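B-agarase (Saccharophagus degradans, PDB 4BQ2) hydrolyses the beta-1,4 linkages of agarose in an exo-acting manner, as a member of glycoside hydrolase family 50. Local coordinates at residues A[598-603]-A[621-626]; A[613-618]-A[642-647]; A[271-276]-A[692-697]. All coordinates share one frame; numbering follows the deposited sequence.

Contact 1: A[598-603]-A[621-626]; sequences LYLGAR and ADVVSY
S625 points its side chain at the backbone of 598-603, and its hydroxyl serves two groups of that segment at once. OG is held between the serine's own backbone N and carbonyl carbon (chi1 44°), which places it where the chain turns after L600. S625 OG donates to L600 O at 2.6 Å, lying in the carbonyl plane with a C=O...O angle of 156°, and in return R603 N donates to S625 OG at 2.9 Å. The oxygen is thus donor and acceptor together, and the turn through G601 and A602 is pinned at both ends. A water joins the same turn to the strand, accepting a hydrogen bond from A602 N and donating to S625 O at 3.0 Å. These segments carry two successive strands of the (beta/alpha)8 barrel, 598-599 and 624-627, where the first gives way to the loop after it and the second begins. R603 turns its guanidinium from this partner toward N490 and E652, with F487 in cation-pi contact.

At the other end the carboxylate of D622 accepts from the backbone. Y599 N meets D622 OD2 at 2.7 Å in an almost straight bond (175°), received on the anti lone pair. Only weak backbone bonds return, from D622 N and V623 N to Y599 O. The D622 chain crosses that of L598 at a slant, L598 CD2 resting 3.5 Å from D622 CB. L600 and V623 instead run side by side in the same direction, with L600 CD2 3.7 Å from V623 CB. The Y599 ring sends CD2 to within 3.7 Å of A621 CA, while G601 N sits above one ring face, toward the rim.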
loop_
_atom_site.group_PDB
_atom_site.type_symbol
_atom_site.label_atom_id
_atom_site.label_comp_id
_atom_site.label_asym_id
_atom_site.label_seq_id
_atom_site.Cartn_x
_atom_site.Cartn_y
_atom_site.Cartn_z
ATOM N N LEU A 598 16.483 -5.804 17.294
ATOM C CA LEU A 598 15.018 -5.885 17.447
ATOM C C LEU A 598 14.380 -6.576 16.262
ATOM O O LEU A 598 14.768 -6.335 15.088
ATOM C CB LEU A 598 14.425 -4.479 17.546
ATOM C CG LEU A 598 14.922 -3.666 18.726
ATOM C CD1 LEU A 598 14.449 -2.225 18.580
ATOM C CD2 LEU A 598 14.383 -4.313 19.993
ATOM N N TYR A 599 13.427 -7.458 16.548
ATOM C CA TYR A 599 12.681 -8.088 15.486
ATOM C C TYR A 599 11.364 -7.323 15.409
ATOM O O TYR A 599 10.668 -7.164 16.404
ATOM C CB TYR A 599 12.458 -9.595 15.766
ATOM C CG TYR A 599 11.308 -10.211 14.995
ATOM C CD1 TYR A 599 11.182 -10.027 13.612
ATOM C CD2 TYR A 599 10.378 -11.023 15.643
ATOM C CE1 TYR A 599 10.132 -10.585 12.908
ATOM C CE2 TYR A 599 9.318 -11.591 14.967
ATOM C CZ TYR A 599 9.189 -11.360 13.604
ATOM O OH TYR A 599 8.147 -11.940 12.939
ATOM N N LEU A 600 11.013 -6.875 14.217
ATOM C CA LEU A 600 9.943 -5.891 14.057
ATOM C C LEU A 600 8.643 -6.438 13.465
ATOM O O LEU A 600 7.820 -5.667 12.966
ATOM C CB LEU A 600 10.455 -4.711 13.218
ATOM C CG LEU A 600 11.759 -4.054 13.705
ATOM C CD1 LEU A 600 12.247 -3.122 12.606
ATOM C CD2 LEU A 600 11.579 -3.301 15.039
ATOM N N GLY A 601 8.434 -7.749 13.500
ATOM C CA GLY A 601 7.112 -8.263 13.060
ATOM C C GLY A 601 6.949 -8.379 11.547
ATOM O O GLY A 601 7.945 -8.460 10.837
ATOM N N ALA A 602 5.702 -8.357 11.053
ATOM C CA ALA A 602 5.413 -8.803 9.694
ATOM C C ALA A 602 4.551 -7.816 8.928
ATOM O O ALA A 602 4.026 -8.148 7.841
ATOM C CB ALA A 602 4.764 -10.203 9.715
ATOM N N ARG A 603 4.424 -6.604 9.488
ATOM C CA ARG A 603 3.751 -5.487 8.804
ATOM C C ARG A 603 2.294 -5.803 8.420
ATOM O O ARG A 603 1.970 -6.087 7.237
ATOM C CB ARG A 603 4.597 -5.035 7.584
ATOM C CG ARG A 603 6.081 -4.896 7.961
ATOM C CD ARG A 603 7.003 -4.815 6.725
ATOM N NE ARG A 603 6.703 -3.660 5.870
ATOM C CZ ARG A 603 7.084 -2.397 6.132
ATOM N NH1 ARG A 603 7.790 -2.088 7.231
ATOM N NH2 ARG A 603 6.784 -1.434 5.270
ATOM N N ALA A 621 7.522 -10.617 18.618
ATOM C CA ALA A 621 8.158 -9.416 18.075
ATOM C C ALA A 621 8.515 -8.453 19.195
ATOM O O ALA A 621 7.738 -8.282 20.148
ATOM C CB ALA A 621 7.235 -8.742 17.087
ATOM N N ASP A 622 9.699 -7.842 19.093
ATOM C CA ASP A 622 10.086 -6.748 19.996
ATOM C C ASP A 622 9.173 -5.555 19.779
ATOM O O ASP A 622 8.822 -4.860 20.713
ATOM C CB ASP A 622 11.539 -6.352 19.752
ATOM C CG ASP A 622 12.512 -7.500 20.056
ATOM O OD1 ASP A 622 12.724 -7.805 21.243
ATOM O OD2 ASP A 622 13.020 -8.132 19.118
ATOM N N VAL A 623 8.811 -5.317 18.518
ATOM C CA VAL A 623 7.978 -4.176 18.143
ATOM C C VAL A 623 6.961 -4.732 17.108
ATOM O O VAL A 623 7.374 -5.400 16.155
ATOM C CB VAL A 623 8.812 -3.054 17.477
ATOM C CG1 VAL A 623 7.912 -1.896 17.080
ATOM C CG2 VAL A 623 9.891 -2.518 18.406
ATOM N N VAL A 624 5.661 -4.484 17.304
ATOM C CA VAL A 624 4.633 -4.962 16.375
ATOM C C VAL A 624 4.429 -3.936 15.253
ATOM O O VAL A 624 4.198 -2.736 15.528
ATOM C CB VAL A 624 3.286 -5.224 17.099
ATOM C CG1 VAL A 624 2.286 -5.819 16.119
ATOM C CG2 VAL A 624 3.488 -6.209 18.264
ATOM N N SER A 625 4.509 -4.374 13.992
ATOM C CA SER A 625 4.389 -3.413 12.856
ATOM C C SER A 625 3.061 -3.530 12.144
ATOM O O SER A 625 2.551 -4.650 11.927
ATOM C CB SER A 625 5.508 -3.615 11.828
ATOM O OG SER A 625 5.680 -4.987 11.594
ATOM N N TYR A 626 2.524 -2.375 11.775
ATOM C CA TYR A 626 1.259 -2.264 11.041
ATOM C C TYR A 626 1.484 -1.293 9.874
ATOM O O TYR A 626 2.152 -0.263 10.033
ATOM C CB TYR A 626 0.157 -1.659 11.920
ATOM C CG TYR A 626 -0.051 -2.328 13.286
ATOM C CD1 TYR A 626 -0.914 -3.426 13.426
ATOM C CD2 TYR A 626 0.631 -1.873 14.421
ATOM C CE1 TYR A 626 -1.115 -4.049 14.672
ATOM C CE2 TYR A 626 0.443 -2.482 15.676
ATOM C CZ TYR A 626 -0.423 -3.568 15.787
ATOM O OH TYR A 626 -0.609 -4.173 17.017
HETATM O O HOH W 1 3.697 -7.245 12.783
#

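Contact 2: A[613-618]-A[642-647]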
loop_
_atom_site.group_PDB
_atom_site.type_symbol
_atom_site.label_atom_id
_atom_site.label_comp_id
_atom_site.label_asym_id
_atom_site.label_seq_id
_atom_site.Cartn_x
_atom_site.Cartn_y
_atom_site.Cartn_z
ATOM N N VAL A 613 -3.734 -13.159 15.407
ATOM C CA VAL A 613 -2.445 -13.027 14.762
ATOM C C VAL A 613 -1.672 -11.859 15.377
ATOM O O VAL A 613 -0.437 -11.945 15.575
ATOM C CB VAL A 613 -2.643 -12.836 13.241
ATOM C CG1 VAL A 613 -1.311 -12.623 12.558
ATOM C CG2 VAL A 613 -3.303 -14.078 12.658
ATOM N N VAL A 614 -2.389 -10.788 15.702
ATOM C CA VAL A 614 -1.770 -9.645 16.361
ATOM C C VAL A 614 -1.214 -10.080 17.727
ATOM O O VAL A 614 -0.093 -9.737 18.081
ATOM C CB VAL A 614 -2.756 -8.476 16.552
ATOM C CG1 VAL A 614 -2.042 -7.321 17.216
ATOM C CG2 VAL A 614 -3.340 -7.990 15.207
ATOM N N LYS A 615 -1.980 -10.868 18.476
ATOM C CA LYS A 615 -1.512 -11.285 19.822
ATOM C C LYS A 615 -0.288 -12.208 19.742
ATOM O O LYS A 615 0.628 -12.126 20.572
ATOM C CB LYS A 615 -2.654 -11.933 20.587
ATOM C CG LYS A 615 -3.675 -10.892 21.054
ATOM C CD LYS A 615 -4.964 -11.549 21.534
ATOM C CE LYS A 615 -5.810 -10.603 22.370
ATOM N NZ LYS A 615 -7.125 -11.227 22.698
ATOM N N ALA A 616 -0.255 -13.032 18.698
ATOM C CA ALA A 616 0.898 -13.881 18.405
ATOM C C ALA A 616 2.142 -13.035 18.155
ATOM O O ALA A 616 3.210 -13.325 18.693
ATOM C CB ALA A 616 0.608 -14.813 17.215
ATOM N N ALA A 617 1.996 -11.972 17.359
ATOM C CA ALA A 617 3.104 -11.064 17.077
ATOM C C ALA A 617 3.547 -10.362 18.364
ATOM O O ALA A 617 4.744 -10.164 18.612
ATOM C CB ALA A 617 2.700 -10.047 16.014
ATOM N N ALA A 618 2.578 -10.017 19.207
ATOM C CA ALA A 618 2.928 -9.341 20.471
ATOM C C ALA A 618 3.825 -10.239 21.336
ATOM O O ALA A 618 4.650 -9.750 22.098
ATOM C CB ALA A 618 1.671 -8.942 21.234
ATOM N N ALA A 642 -3.758 -0.794 23.856
ATOM C CA ALA A 642 -3.565 -0.596 25.314
ATOM C C ALA A 642 -3.466 -1.903 26.066
ATOM O O ALA A 642 -2.625 -2.034 26.951
ATOM C CB ALA A 642 -4.676 0.274 25.917
ATOM N N GLU A 643 -4.311 -2.867 25.721
ATOM C CA GLU A 643 -4.250 -4.170 26.371
ATOM C C GLU A 643 -2.956 -4.922 26.017
ATOM O O GLU A 643 -2.422 -5.655 26.859
ATOM C CB GLU A 643 -5.480 -5.035 26.035
ATOM C CG GLU A 643 -5.464 -6.420 26.698
ATOM C CD GLU A 643 -5.786 -7.557 25.721
ATOM O OE1 GLU A 643 -4.970 -7.838 24.782
ATOM O OE2 GLU A 643 -6.870 -8.186 25.886
ATOM N N LEU A 644 -2.450 -4.760 24.790
ATOM C CA LEU A 644 -1.200 -5.423 24.416
ATOM C C LEU A 644 -0.024 -4.775 25.119
ATOM O O LEU A 644 0.899 -5.463 25.521
ATOM C CB LEU A 644 -0.961 -5.318 22.899
ATOM C CG LEU A 644 -1.992 -5.935 21.979
ATOM C CD1 LEU A 644 -1.616 -5.645 20.532
ATOM C CD2 LEU A 644 -2.037 -7.430 22.217
ATOM N N ASP A 645 -0.075 -3.449 25.254
ATOM C CA ASP A 645 1.008 -2.662 25.845
ATOM C C ASP A 645 2.348 -2.991 25.166
ATOM O O ASP A 645 3.345 -3.220 25.861
ATOM C CB ASP A 645 1.117 -2.909 27.365
ATOM C CG ASP A 645 1.935 -1.830 28.077
ATOM O OD1 ASP A 645 2.112 -0.723 27.498
ATOM O OD2 ASP A 645 2.401 -2.097 29.221
ATOM N N LYS A 646 2.369 -3.003 23.825
ATOM C CA LYS A 646 3.603 -3.266 23.073
ATOM C C LYS A 646 3.993 -2.032 22.292
ATOM O O LYS A 646 3.134 -1.382 21.672
ATOM C CB LYS A 646 3.469 -4.409 22.021
ATOM C CG LYS A 646 3.339 -5.829 22.528
ATOM C CD LYS A 646 4.638 -6.416 23.108
ATOM C CE LYS A 646 5.708 -6.666 22.042
ATOM N NZ LYS A 646 6.833 -7.467 22.603
ATOM N N PRO A 647 5.293 -1.761 22.234
ATOM C CA PRO A 647 5.754 -0.732 21.326
ATOM C C PRO A 647 5.396 -1.172 19.907
ATOM O O PRO A 647 5.417 -2.374 19.586
ATOM C CB PRO A 647 7.260 -0.706 21.551
ATOM C CG PRO A 647 7.594 -2.059 22.106
ATOM C CD PRO A 647 6.404 -2.445 22.925
#
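L644 swings CG away from its own carbonyl carbon and alongside its backbone N (chi1 -61°), which spreads its two methyls over V614, K615 and A618. K646 folds twice, at chi2 (-73°) and chi3 (-69°), and the resulting curl carries its amine round to the carbonyl of A618. The setting is the outer helical layer of a (beta/alpha)8 barrel: helix 611-620 follows strand 598-599, and the short helix 641-644 comes after strand 624-627. L644 ends that short helix and K646 lies in the loop beyond it, so the contact joins helix 611-620 to a helix end and to the loop leading into strand 648-652.

The two branches of L644 divide the work. CD1 meets V614 CG1 at 3.7 Å, the two side chains set roughly square to each other above Y626, which touches both from the strand beneath. CD2 lies on the other side of the branch point, 4.0 Å from K615 CG and 4.1 Å from A618 CB. A618 is thereby covered on its methyl by two residues, since K646 CG also approaches A618 CB, at 3.8 Å.

Nearer the solvent, K615 stretches out fully beyond CG and crosses E643 almost perpendicularly. Their contact is between K615 CE and E643 OE1, at 3.8 Å; the charged ends, K615 NZ and E643 OE2, stay 4.4 Å apart, too far for a salt bridge, so any attraction between the charges is probably modest.

K646 is more firmly engaged. Its amine donates its stronger hydrogen bond to A621 O, just past the end of helix 611-620, where a positive charge would be expected to suit the helix dipole. A second, weak bond runs to the last turn of that helix, with K646 NZ 3.2 Å from A618 O.

Contact 3: A[271-276]-A[692-697]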
loop_
_atom_site.group_PDB
_atom_site.type_symbol
_atom_site.label_atom_id
_atom_site.label_comp_id
_atom_site.label_asym_id
_atom_site.label_seq_id
_atom_site.Cartn_x
_atom_site.Cartn_y
_atom_site.Cartn_z
ATOM N N TRP A 271 5.738 4.647 24.952
ATOM C CA TRP A 271 6.724 3.779 24.353
ATOM C C TRP A 271 7.656 4.536 23.423
ATOM O O TRP A 271 7.207 5.371 22.632
ATOM C CB TRP A 271 6.037 2.662 23.576
ATOM C CG TRP A 271 5.610 1.528 24.473
ATOM C CD1 TRP A 271 4.330 1.215 24.867
ATOM C CD2 TRP A 271 6.469 0.563 25.083
ATOM N NE1 TRP A 271 4.351 0.105 25.693
ATOM C CE2 TRP A 271 5.651 -0.311 25.838
ATOM C CE3 TRP A 271 7.870 0.351 25.063
ATOM C CZ2 TRP A 271 6.173 -1.409 26.538
ATOM C CZ3 TRP A 271 8.385 -0.712 25.788
ATOM C CH2 TRP A 271 7.538 -1.595 26.503
ATOM N N MET A 272 8.950 4.225 23.545
ATOM C CA MET A 272 9.999 4.837 22.748
ATOM C C MET A 272 11.023 3.804 22.314
ATOM O O MET A 272 11.118 2.690 22.866
ATOM C CB MET A 272 10.717 5.959 23.543
ATOM C CG MET A 272 9.871 7.213 23.799
ATOM S SD MET A 272 9.416 8.058 22.269
ATOM C CE MET A 272 10.838 9.106 21.975
ATOM N N LEU A 273 11.791 4.176 21.304
ATOM C CA LEU A 273 13.055 3.491 21.083
ATOM C C LEU A 273 14.125 4.179 21.905
ATOM O O LEU A 273 13.956 5.322 22.338
ATOM C CB LEU A 273 13.413 3.427 19.593
ATOM C CG LEU A 273 12.471 2.513 18.739
ATOM C CD1 LEU A 273 12.412 2.918 17.258
ATOM C CD2 LEU A 273 12.835 1.048 18.861
ATOM N N VAL A 274 15.252 3.499 22.083
ATOM C CA VAL A 274 16.413 4.119 22.703
ATOM C C VAL A 274 17.568 3.770 21.785
ATOM O O VAL A 274 17.718 2.611 21.399
ATOM C CB VAL A 274 16.654 3.532 24.111
ATOM C CG1 VAL A 274 17.978 4.010 24.701
ATOM C CG2 VAL A 274 15.489 3.858 25.028
ATOM N N ASP A 275 18.404 4.750 21.471
ATOM C CA ASP A 275 19.481 4.511 20.535
ATOM C C ASP A 275 20.699 3.772 21.186
ATOM O O ASP A 275 20.728 3.571 22.391
ATOM C CB ASP A 275 19.792 5.798 19.751
ATOM C CG ASP A 275 20.742 6.765 20.480
ATOM O OD1 ASP A 275 21.331 6.411 21.528
ATOM O OD2 ASP A 275 20.893 7.898 19.970
ATOM N N PRO A 276 21.663 3.294 20.378
ATOM C CA PRO A 276 22.789 2.519 20.960
ATOM C C PRO A 276 23.561 3.226 22.119
ATOM O O PRO A 276 24.274 2.564 22.885
ATOM C CB PRO A 276 23.733 2.355 19.759
ATOM C CG PRO A 276 22.811 2.349 18.553
ATOM C CD PRO A 276 21.738 3.365 18.903
ATOM N N TYR A 692 1.627 4.208 22.196
ATOM C CA TYR A 692 2.138 2.902 21.779
ATOM C C TYR A 692 3.097 2.924 20.589
ATOM O O TYR A 692 3.826 1.956 20.376
ATOM C CB TYR A 692 0.972 1.917 21.570
ATOM C CG TYR A 692 0.212 1.841 22.880
ATOM C CD1 TYR A 692 0.763 1.160 23.960
ATOM C CD2 TYR A 692 -0.989 2.559 23.075
ATOM C CE1 TYR A 692 0.120 1.132 25.201
ATOM C CE2 TYR A 692 -1.651 2.531 24.319
ATOM C CZ TYR A 692 -1.074 1.827 25.369
ATOM O OH TYR A 692 -1.684 1.769 26.593
ATOM N N PHE A 693 3.121 4.020 19.828
ATOM C CA PHE A 693 3.952 4.034 18.607
ATOM C C PHE A 693 5.311 4.606 18.831
ATOM O O PHE A 693 5.440 5.660 19.438
ATOM C CB PHE A 693 3.218 4.740 17.440
ATOM C CG PHE A 693 2.190 3.857 16.832
ATOM C CD1 PHE A 693 2.551 2.927 15.860
ATOM C CD2 PHE A 693 0.876 3.894 17.272
ATOM C CE1 PHE A 693 1.616 2.061 15.307
ATOM C CE2 PHE A 693 -0.075 3.039 16.713
ATOM C CZ PHE A 693 0.294 2.117 15.735
ATOM N N VAL A 694 6.321 3.874 18.378
ATOM C CA VAL A 694 7.696 4.373 18.385
ATOM C C VAL A 694 8.231 4.921 17.063
ATOM O O VAL A 694 9.412 5.295 16.975
ATOM C CB VAL A 694 8.686 3.342 18.952
ATOM C CG1 VAL A 694 8.164 2.840 20.317
ATOM C CG2 VAL A 694 8.905 2.179 17.958
ATOM N N GLY A 695 7.368 4.994 16.060
ATOM C CA GLY A 695 7.750 5.580 14.768
ATOM C C GLY A 695 6.734 5.309 13.664
ATOM O O GLY A 695 5.760 4.584 13.849
ATOM N N ALA A 696 7.006 5.865 12.493
ATOM C CA ALA A 696 6.139 5.697 11.311
ATOM C C ALA A 696 6.967 5.965 10.059
ATOM O O ALA A 696 7.635 6.998 9.972
ATOM C CB ALA A 696 4.989 6.695 11.368
ATOM N N HIS A 697 6.900 5.049 9.107
ATOM C CA HIS A 697 7.590 5.188 7.824
ATOM C C HIS A 697 6.554 5.413 6.706
ATOM O O HIS A 697 5.483 4.801 6.668
ATOM C CB HIS A 697 8.438 3.941 7.507
ATOM C CG HIS A 697 9.653 3.791 8.374
ATOM N ND1 HIS A 697 10.014 2.589 8.955
ATOM C CD2 HIS A 697 10.592 4.696 8.760
ATOM C CE1 HIS A 697 11.131 2.759 9.646
ATOM N NE2 HIS A 697 11.495 4.032 9.554
#
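The strand 270-274 belongs to a hairpin-like antiparallel extension of the barrel sheet, and through V694 it meets strand 693-699, probably the last strand of the barrel. The axes of the short segments 271-274 and 693-697 approach to 5.7 Å, at an angle of 67°. Strand 280-287 separates the two in the sheet order, and V694 bridges to side chains and backbone of 271-273. V694 points toward the other segment and works with both methyls. Its CG1, placed beside the backbone N (chi1 -51°), comes 3.6 Å from W271 O, and touches W271 CB a little farther off at 3.9 Å. Its CG2 reaches the other way, meeting L273 CD1 at 3.7 Å, with the L273 and V694 side chains crossing nearly at right angles.

In the (beta/alpha)8 barrel, strand 280-287, probably the first, pairs in parallel with 693-699, and L273 packs on V694 beside that closure. Outside this buried core, W271 and Y692 meet rim to rim: W271 CD1 is 3.7 Å from Y692 CD1, which lies at the indole's edge near its plane, and the ring planes are turned by 41°. The neighbouring indole NE1 is bonded to D645, while R746 donates to the W271 carbonyl.

Overall arrangement
The three contacts lie on the same side of the chain's centre. The centres of contacts 1 and 2 are about 10 Å apart; that of contact 3 is about 12 Å from contact 1 and about 15 Å from contact 2. Contacts 1 and 2 interleave along the chain: strand 598-599, helix 611-620, strand 624-627 and helix 641-644 follow in order, and V624 N bonds to P647 O at 3.1 Å. Contact 3 encloses both in sequence, bringing 271-276 back to 692-697 across some 415 residues. Strands 270-274, 693-699 and 624-627 share a mixed sheet, and L598 packs on L273. Residues far apart in sequence thus meet around strands 624-627 and 693-699 of the catalytic module.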